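Local atomic coordinates of endonuclease MutS2 (Deinococcus radiodurans, PDB entry 4OD6), a protein that probably senses collided ribosomes and splits them using ATP hydrolysis, and carries a C-terminal Smr nuclease domain, the part described here. Residues 32-35 with 36-40. Residues are numbered along the deposited sequence; the frame is centred on the assembly and turned at random. Where two conformers were deposited one is given.
Sequences IAEA and RALKE
The peptide carbonyl of Ala35 accepts the N-H of Glu40, the nitrogen tilted 20° from the carbonyl plane and Glu40 N 2.8 Å from Ala35 O. This nearly straight bond (173° at the hydrogen) is the outer one of a Schellman motif, which ends helix 21-38 of the Smr domain. Inside it, Lys39 N reaches back 3.2 Å to Arg36 O. Lys39, the first residue past the helix, takes positive phi and turns the chain off toward strand 43-46 of the beta-alpha-beta unit. One turn earlier, the regular helical bond from Arg36 N to Ile32 O measures 2.9 Å, and Leu38 N bonds to Glu34 O in the same way. Ala35 CB packs 3.4 Å from Glu40 O, on the buried side where Leu43 and Val88 also touch it. With CG anti to N (chi1 -180°) and a bend at chi2, the Arg36 chain carries its guanidinium off the turn to Asn67, where NH1 is hydrogen-bonded to OD1. On the more exposed side, the aliphatic part of Glu34 runs across Leu38, and Glu34 CG meets Leu38 CD1 at 3.9 Å. Leu38 CG sits 3.4 Å from Glu34 O.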
ATOM      1  N   ILE A  32       2.182  -5.558   5.230  1.00  4.59           N
ATOM      2  CA  ILE A  32       2.842  -4.613   6.110  1.00  5.54           C
ATOM      3  C   ILE A  32       3.418  -5.326   7.316  1.00  5.61           C
ATOM      4  O   ILE A  32       4.516  -5.050   7.705  1.00  5.40           O
ATOM      5  CB  ILE A  32       1.888  -3.477   6.532  1.00  5.69           C
ATOM      6  CG1 ILE A  32       1.557  -2.626   5.318  1.00  5.89           C
ATOM      7  CG2 ILE A  32       2.484  -2.639   7.648  1.00  6.39           C
ATOM      8  CD1 ILE A  32       0.465  -1.600   5.556  1.00  6.28           C
ATOM      9  N   ALA A  33       2.683  -6.262   7.882  1.00  5.10           N
ATOM     10  CA  ALA A  33       3.167  -7.016   9.052  1.00  6.01           C
ATOM     11  C   ALA A  33       4.420  -7.795   8.654  1.00  5.65           C
ATOM     12  O   ALA A  33       5.379  -7.869   9.377  1.00  6.29           O
ATOM     13  CB  ALA A  33       2.072  -7.955   9.578  1.00  7.49           C
ATOM     14  N   GLU A  34       4.400  -8.368   7.468  1.00  5.02           N
ATOM     15  CA  GLU A  34       5.540  -9.112   6.973  1.00  5.23           C
ATOM     16  C   GLU A  34       6.733  -8.198   6.803  1.00  5.20           C
ATOM     17  O   GLU A  34       7.814  -8.516   7.240  1.00  5.48           O
ATOM     18  CB  GLU A  34       5.200  -9.799   5.641  1.00  6.02           C
ATOM     19  CG  GLU A  34       6.366 -10.504   4.955  1.00  8.28           C
ATOM     20  CD  GLU A  34       6.042 -10.898   3.525  1.00 10.55           C
ATOM     21  OE1 GLU A  34       6.117 -10.047   2.659  1.00 13.27           O
ATOM     22  OE2 GLU A  34       5.718 -12.049   3.302  1.00  9.52           O
ATOM     23  N   ALA A  35       6.513  -7.035   6.193  1.00  5.59           N
ATOM     24  CA  ALA A  35       7.580  -6.069   5.970  1.00  6.15           C
ATOM     25  C   ALA A  35       8.207  -5.589   7.300  1.00  6.08           C
ATOM     26  O   ALA A  35       9.418  -5.438   7.378  1.00  7.47           O
ATOM     27  CB  ALA A  35       7.088  -4.883   5.153  1.00  6.94           C
ATOM     28  N   ARG A  36       7.376  -5.357   8.306  1.00  6.72           N
ATOM     29  CA  ARG A  36       7.851  -4.926   9.608  1.00  7.39           C
ATOM     30  C   ARG A  36       8.742  -6.034  10.181  1.00  7.44           C
ATOM     31  O   ARG A  36       9.827  -5.760  10.656  1.00  8.79           O
ATOM     32  CB  ARG A  36       6.677  -4.643  10.553  1.00  8.66           C
ATOM     33  CG  ARG A  36       7.012  -4.170  11.981  1.00 10.93           C
ATOM     34  CD  ARG A  36       7.124  -2.661  12.009  1.00 10.10           C
ATOM     35  NE  ARG A  36       7.789  -2.118  13.204  1.00  9.88           N
ATOM     36  CZ  ARG A  36       7.167  -1.730  14.311  1.00 10.51           C
ATOM     37  NH1 ARG A  36       5.881  -1.885  14.463  1.00 10.25           N
ATOM     38  NH2 ARG A  36       7.889  -1.239  15.302  1.00 12.19           N
ATOM     39  N   ALA A  37       8.305  -7.278  10.122  1.00  7.21           N
ATOM     40  CA  ALA A  37       9.082  -8.389  10.678  1.00  7.60           C
ATOM     41  C   ALA A  37      10.420  -8.598   9.963  1.00  8.43           C
ATOM     42  O   ALA A  37      11.400  -8.942  10.593  1.00  9.99           O
ATOM     43  CB  ALA A  37       8.261  -9.666  10.703  1.00  9.10           C
ATOM     44  N   LEU A  38      10.436  -8.424   8.653  1.00  8.41           N
ATOM     45  CA  LEU A  38      11.647  -8.592   7.852  1.00  8.93           C
ATOM     46  C   LEU A  38      12.459  -7.299   7.721  1.00  9.49           C
ATOM     47  O   LEU A  38      13.481  -7.306   7.061  1.00  9.93           O
ATOM     48  CB  LEU A  38      11.252  -9.144   6.474  1.00  9.53           C
ATOM     49  CG  LEU A  38      10.436 -10.449   6.457  1.00 11.19           C
ATOM     50  CD1 LEU A  38      10.202 -10.855   5.010  1.00 12.55           C
ATOM     51  CD2 LEU A  38      11.184 -11.561   7.184  1.00 12.58           C
ATOM     52  N   LYS A  39      12.042  -6.226   8.398  1.00  9.48           N
ATOM     53  CA  LYS A  39      12.755  -4.956   8.412  1.00 10.75           C
ATOM     54  C   LYS A  39      12.829  -4.456   6.878  1.00  9.62           C
ATOM     55  O   LYS A  39      13.909  -4.034   6.442  1.00 11.27           O
ATOM     56  CB  LYS A  39      14.098  -5.046   9.108  1.00 14.36           C
ATOM     57  CG  LYS A  39      13.874  -5.346  10.577  1.00 19.05           C
ATOM     58  CD  LYS A  39      15.185  -5.393  11.341  1.00 23.53           C
ATOM     59  CE  LYS A  39      15.010  -5.580  12.862  1.00 27.77           C
ATOM     60  NZ  LYS A  39      14.336  -6.841  13.208  1.00 30.45           N
ATOM     61  N   GLU A  40      11.738  -4.583   6.136  0.50  9.02           N
ATOM     62  CA  GLU A  40      11.725  -4.181   4.740  0.50  8.58           C
ATOM     63  C   GLU A  40      10.829  -2.973   4.559  0.50  9.11           C
ATOM     64  O   GLU A  40       9.819  -2.831   5.247  0.50 10.46           O
ATOM     65  CB  GLU A  40      11.243  -5.328   3.855  0.50  8.09           C
ATOM     66  CG  GLU A  40      12.293  -6.402   3.636  0.50  7.97           C
ATOM     67  CD  GLU A  40      11.782  -7.562   2.808  0.50  9.46           C
ATOM     68  OE1 GLU A  40      10.618  -7.512   2.358  0.50 10.66           O
ATOM     69  OE2 GLU A  40      12.551  -8.524   2.610  0.50 10.07           O
TER